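Local atomic coordinates of ribonucleoside-diphosphate reductase, alpha chain (Actinobacillus ureae ATCC 25976, PDB entry 6DQX), a protein that probably reduces ribonucleoside diphosphates to deoxyribonucleotide precursors of DNA, as the catalytic subunit of a class Id ribonucleotide reductase. Residues F288-N296 / P309-M320. Residues are numbered along the deposited sequence; the frame is centred on the assembly and turned at random.
Sequences FVCCLSSMN and PEVLTYFLDVVM. With EDO (1,2-ethanediol), chain F.
Cys291 is the knob at the middle of this contact, its sulfur pushed into a hollow on the helix made by Leu316, Val319 and Met320. With chi1 at 58° the thiol sits between its own backbone N and carbonyl carbon. Cys291 SG comes within 3.6 Å of Met320 CE and touches Leu316 O. Val319 CG1 closes another wall of the hollow, 3.8 Å from Cys291 CB. Met320, bent at chi2 and chi3, curls its methyl back to the strand, where CE also lies against the Cys290 backbone.

Leu316 is the bump going the other way: both methyls press on the Leu292-Ser293 peptide from the helix side, CD2 on Leu292 C and CD1 on Ser293 N, a buried nitrogen with no partner in the model. Ser293 OG turns back on its own strand, donating to Leu292 O at 2.7 Å. Next along, Leu312 wedges between Ser293 and Met295; CD1 meets Ser293 CB, and CD2 slides past Met295 SD at 3.8 Å. The folded Met295 side chain crosses Pro309 at about a right angle, CE over CG.

Strand 292-296 and helix 309-320 run nearly antiparallel (171°), their axes 9.0 Å apart at closest approach. On the helix's far flank, Asp317 pairs with Arg344 and Arg407. Helix 308-327 lies in the connection between parallel neighbours 288-296 and 347-351, packed on the first: a beta-alpha-beta crossover within the reductase's alpha/beta barrel.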
loop_
_atom_site.group_PDB
_atom_site.type_symbol
_atom_site.label_atom_id
_atom_site.label_comp_id
_atom_site.label_asym_id
_atom_site.label_seq_id
_atom_site.Cartn_x
_atom_site.Cartn_y
_atom_site.Cartn_z
ATOM N N PHE A 288 -11.812 -12.589 9.221
ATOM C CA PHE A 288 -13.062 -12.520 9.993
ATOM C C PHE A 288 -13.813 -11.236 9.741
ATOM O O PHE A 288 -13.210 -10.171 9.556
ATOM C CB PHE A 288 -12.856 -12.821 11.484
ATOM C CG PHE A 288 -12.051 -11.796 12.258
ATOM C CD1 PHE A 288 -12.569 -10.553 12.574
ATOM C CD2 PHE A 288 -10.795 -12.128 12.748
ATOM C CE1 PHE A 288 -11.821 -9.642 13.346
ATOM C CE2 PHE A 288 -10.055 -11.225 13.509
ATOM C CZ PHE A 288 -10.567 -9.997 13.795
ATOM N N VAL A 289 -15.141 -11.361 9.679
ATOM C CA VAL A 289 -16.056 -10.247 9.708
ATOM C C VAL A 289 -17.199 -10.583 10.659
ATOM O O VAL A 289 -17.492 -11.749 10.918
ATOM C CB VAL A 289 -16.603 -9.885 8.314
ATOM C CG1 VAL A 289 -15.482 -9.406 7.407
ATOM C CG2 VAL A 289 -17.292 -11.075 7.651
ATOM N N CYS A 290 -17.882 -9.543 11.114
ATOM C CA CYS A 290 -18.992 -9.717 12.062
ATOM C C CYS A 290 -19.883 -8.485 11.989
ATOM O O CYS A 290 -19.450 -7.425 11.556
ATOM C CB CYS A 290 -18.416 -9.888 13.470
ATOM S SG CYS A 290 -19.554 -10.569 14.686
ATOM N N CYS A 291 -21.128 -8.615 12.397
ATOM C CA CYS A 291 -22.006 -7.461 12.472
ATOM C C CYS A 291 -22.541 -7.378 13.871
ATOM O O CYS A 291 -22.478 -8.351 14.633
ATOM C CB CYS A 291 -23.128 -7.542 11.473
ATOM S SG CYS A 291 -24.132 -9.003 11.647
ATOM N N LEU A 292 -23.043 -6.220 14.216
ATOM C CA LEU A 292 -23.457 -5.983 15.585
ATOM C C LEU A 292 -24.699 -5.161 15.658
ATOM O O LEU A 292 -25.034 -4.408 14.750
ATOM C CB LEU A 292 -22.336 -5.344 16.396
ATOM C CG LEU A 292 -21.945 -3.883 16.253
ATOM C CD1 LEU A 292 -22.844 -2.959 17.066
ATOM C CD2 LEU A 292 -20.492 -3.649 16.679
ATOM N N SER A 293 -25.391 -5.357 16.765
ATOM C CA SER A 293 -26.432 -4.480 17.226
ATOM C C SER A 293 -26.557 -4.839 18.714
ATOM O O SER A 293 -25.913 -5.792 19.165
ATOM C CB SER A 293 -27.734 -4.673 16.444
ATOM O OG SER A 293 -27.678 -4.096 15.147
ATOM N N SER A 294 -27.308 -4.055 19.465
ATOM C CA SER A 294 -27.207 -4.083 20.939
ATOM C C SER A 294 -28.547 -3.993 21.646
ATOM O O SER A 294 -29.440 -3.233 21.242
ATOM C CB SER A 294 -26.316 -2.943 21.433
ATOM O OG SER A 294 -25.164 -2.775 20.587
ATOM N N MET A 295 -28.668 -4.781 22.702
ATOM C CA MET A 295 -29.838 -4.722 23.571
ATOM C C MET A 295 -29.684 -3.628 24.621
ATOM O O MET A 295 -28.652 -3.519 25.240
ATOM C CB MET A 295 -30.045 -6.061 24.271
ATOM C CG MET A 295 -30.444 -7.218 23.351
ATOM S SD MET A 295 -31.982 -7.027 22.448
ATOM C CE MET A 295 -33.170 -6.774 23.756
ATOM N N ASN A 296 -30.750 -2.860 24.852
ATOM C CA ASN A 296 -30.726 -1.779 25.817
ATOM C C ASN A 296 -31.096 -2.358 27.170
ATOM O O ASN A 296 -32.282 -2.599 27.446
ATOM C CB ASN A 296 -31.738 -0.702 25.436
ATOM C CG ASN A 296 -31.647 0.526 26.299
ATOM O OD1 ASN A 296 -30.893 0.573 27.261
ATOM N ND2 ASN A 296 -32.484 1.529 25.992
ATOM N N PRO A 309 -34.579 -10.320 22.154
ATOM C CA PRO A 309 -33.220 -10.781 21.792
ATOM C C PRO A 309 -33.198 -11.740 20.627
ATOM O O PRO A 309 -32.308 -11.657 19.772
ATOM C CB PRO A 309 -32.716 -11.450 23.061
ATOM C CG PRO A 309 -33.526 -10.849 24.137
ATOM C CD PRO A 309 -34.885 -10.654 23.549
ATOM N N GLU A 310 -34.213 -12.598 20.533
ATOM C CA GLU A 310 -34.324 -13.506 19.405
ATOM C C GLU A 310 -34.559 -12.777 18.093
ATOM O O GLU A 310 -33.957 -13.118 17.055
ATOM C CB GLU A 310 -35.454 -14.502 19.651
ATOM C CG GLU A 310 -35.153 -15.438 20.807
ATOM C CD GLU A 310 -35.661 -14.976 22.150
ATOM O OE1 GLU A 310 -35.709 -13.755 22.445
ATOM O OE2 GLU A 310 -35.966 -15.881 22.977
ATOM N N VAL A 311 -35.429 -11.768 18.137
ATOM C CA VAL A 311 -35.705 -10.949 16.948
ATOM C C VAL A 311 -34.442 -10.246 16.489
ATOM O O VAL A 311 -34.166 -10.214 15.275
ATOM C CB VAL A 311 -36.894 -9.973 17.192
ATOM C CG1 VAL A 311 -36.961 -8.850 16.166
ATOM C CG2 VAL A 311 -38.195 -10.783 17.168
ATOM N N LEU A 312 -33.666 -9.718 17.440
ATOM C CA LEU A 312 -32.422 -9.039 17.078
ATOM C C LEU A 312 -31.388 -10.035 16.480
ATOM O O LEU A 312 -30.684 -9.707 15.520
ATOM C CB LEU A 312 -31.864 -8.245 18.267
ATOM C CG LEU A 312 -30.786 -7.220 17.895
ATOM C CD1 LEU A 312 -31.329 -6.122 16.971
ATOM C CD2 LEU A 312 -30.193 -6.594 19.153
ATOM N N THR A 313 -31.335 -11.257 17.012
ATOM C CA THR A 313 -30.475 -12.311 16.467
ATOM C C THR A 313 -30.827 -12.667 15.000
ATOM O O THR A 313 -29.937 -12.729 14.118
ATOM C CB THR A 313 -30.516 -13.556 17.370
ATOM O OG1 THR A 313 -30.142 -13.169 18.704
ATOM C CG2 THR A 313 -29.601 -14.652 16.840
ATOM N N TYR A 314 -32.128 -12.862 14.758
ATOM C CA TYR A 314 -32.667 -13.070 13.406
ATOM C C TYR A 314 -32.260 -11.923 12.497
ATOM O O TYR A 314 -31.840 -12.145 11.362
ATOM C CB TYR A 314 -34.182 -13.163 13.426
ATOM C CG TYR A 314 -34.759 -14.525 13.740
ATOM C CD1 TYR A 314 -34.318 -15.277 14.825
ATOM C CD2 TYR A 314 -35.772 -15.057 12.944
ATOM C CE1 TYR A 314 -34.881 -16.516 15.116
ATOM C CE2 TYR A 314 -36.335 -16.293 13.218
ATOM C CZ TYR A 314 -35.896 -17.015 14.303
ATOM O OH TYR A 314 -36.481 -18.224 14.576
ATOM N N PHE A 315 -32.322 -10.701 13.030
ATOM C CA PHE A 315 -31.974 -9.516 12.239
ATOM C C PHE A 315 -30.510 -9.535 11.848
ATOM O O PHE A 315 -30.169 -9.275 10.686
ATOM C CB PHE A 315 -32.303 -8.225 12.996
ATOM C CG PHE A 315 -31.884 -6.987 12.278
ATOM C CD1 PHE A 315 -32.559 -6.605 11.143
ATOM C CD2 PHE A 315 -30.820 -6.197 12.746
ATOM C CE1 PHE A 315 -32.193 -5.458 10.460
ATOM C CE2 PHE A 315 -30.456 -5.051 12.077
ATOM C CZ PHE A 315 -31.159 -4.668 10.944
ATOM N N LEU A 316 -29.640 -9.831 12.809
ATOM C CA LEU A 316 -28.206 -9.896 12.537
ATOM C C LEU A 316 -27.851 -10.999 11.541
ATOM O O LEU A 316 -26.967 -10.827 10.696
ATOM C CB LEU A 316 -27.429 -10.037 13.836
ATOM C CG LEU A 316 -27.453 -8.768 14.707
ATOM C CD1 LEU A 316 -26.621 -8.981 15.940
ATOM C CD2 LEU A 316 -26.951 -7.532 13.951
ATOM N N ASP A 317 -28.586 -12.107 11.574
ATOM C CA ASP A 317 -28.353 -13.133 10.565
ATOM C C ASP A 317 -28.702 -12.655 9.158
ATOM O O ASP A 317 -27.970 -12.948 8.232
ATOM C CB ASP A 317 -29.085 -14.418 10.890
ATOM C CG ASP A 317 -28.567 -15.587 10.094
ATOM O OD1 ASP A 317 -27.347 -15.853 10.159
ATOM O OD2 ASP A 317 -29.368 -16.260 9.403
ATOM N N VAL A 318 -29.792 -11.911 8.985
ATOM C CA VAL A 318 -30.084 -11.368 7.634
ATOM C C VAL A 318 -29.121 -10.276 7.211
ATOM O O VAL A 318 -28.847 -10.127 6.025
ATOM C CB VAL A 318 -31.536 -10.870 7.460
ATOM C CG1 VAL A 318 -32.470 -11.991 7.714
ATOM C CG2 VAL A 318 -31.913 -9.710 8.340
ATOM N N VAL A 319 -28.594 -9.515 8.177
ATOM C CA VAL A 319 -27.515 -8.591 7.906
ATOM C C VAL A 319 -26.287 -9.309 7.338
ATOM O O VAL A 319 -25.724 -8.883 6.320
ATOM C CB VAL A 319 -27.171 -7.749 9.161
ATOM C CG1 VAL A 319 -25.887 -6.954 8.951
ATOM C CG2 VAL A 319 -28.343 -6.817 9.521
ATOM N N MET A 320 -25.893 -10.433 7.940
ATOM C CA MET A 320 -24.800 -11.226 7.390
ATOM C C MET A 320 -25.127 -11.773 5.992
ATOM O O MET A 320 -24.256 -11.790 5.121
ATOM C CB MET A 320 -24.436 -12.390 8.334
ATOM C CG MET A 320 -23.082 -13.046 8.064
ATOM S SD MET A 320 -21.612 -11.982 8.086
ATOM C CE MET A 320 -22.089 -10.712 9.277
HETATM C C1 EDO F . -32.041 -15.219 5.524
HETATM O O1 EDO F . -31.229 -14.165 4.986
HETATM C C2 EDO F . -31.598 -15.618 6.922
HETATM O O2 EDO F . -30.185 -15.778 6.987
#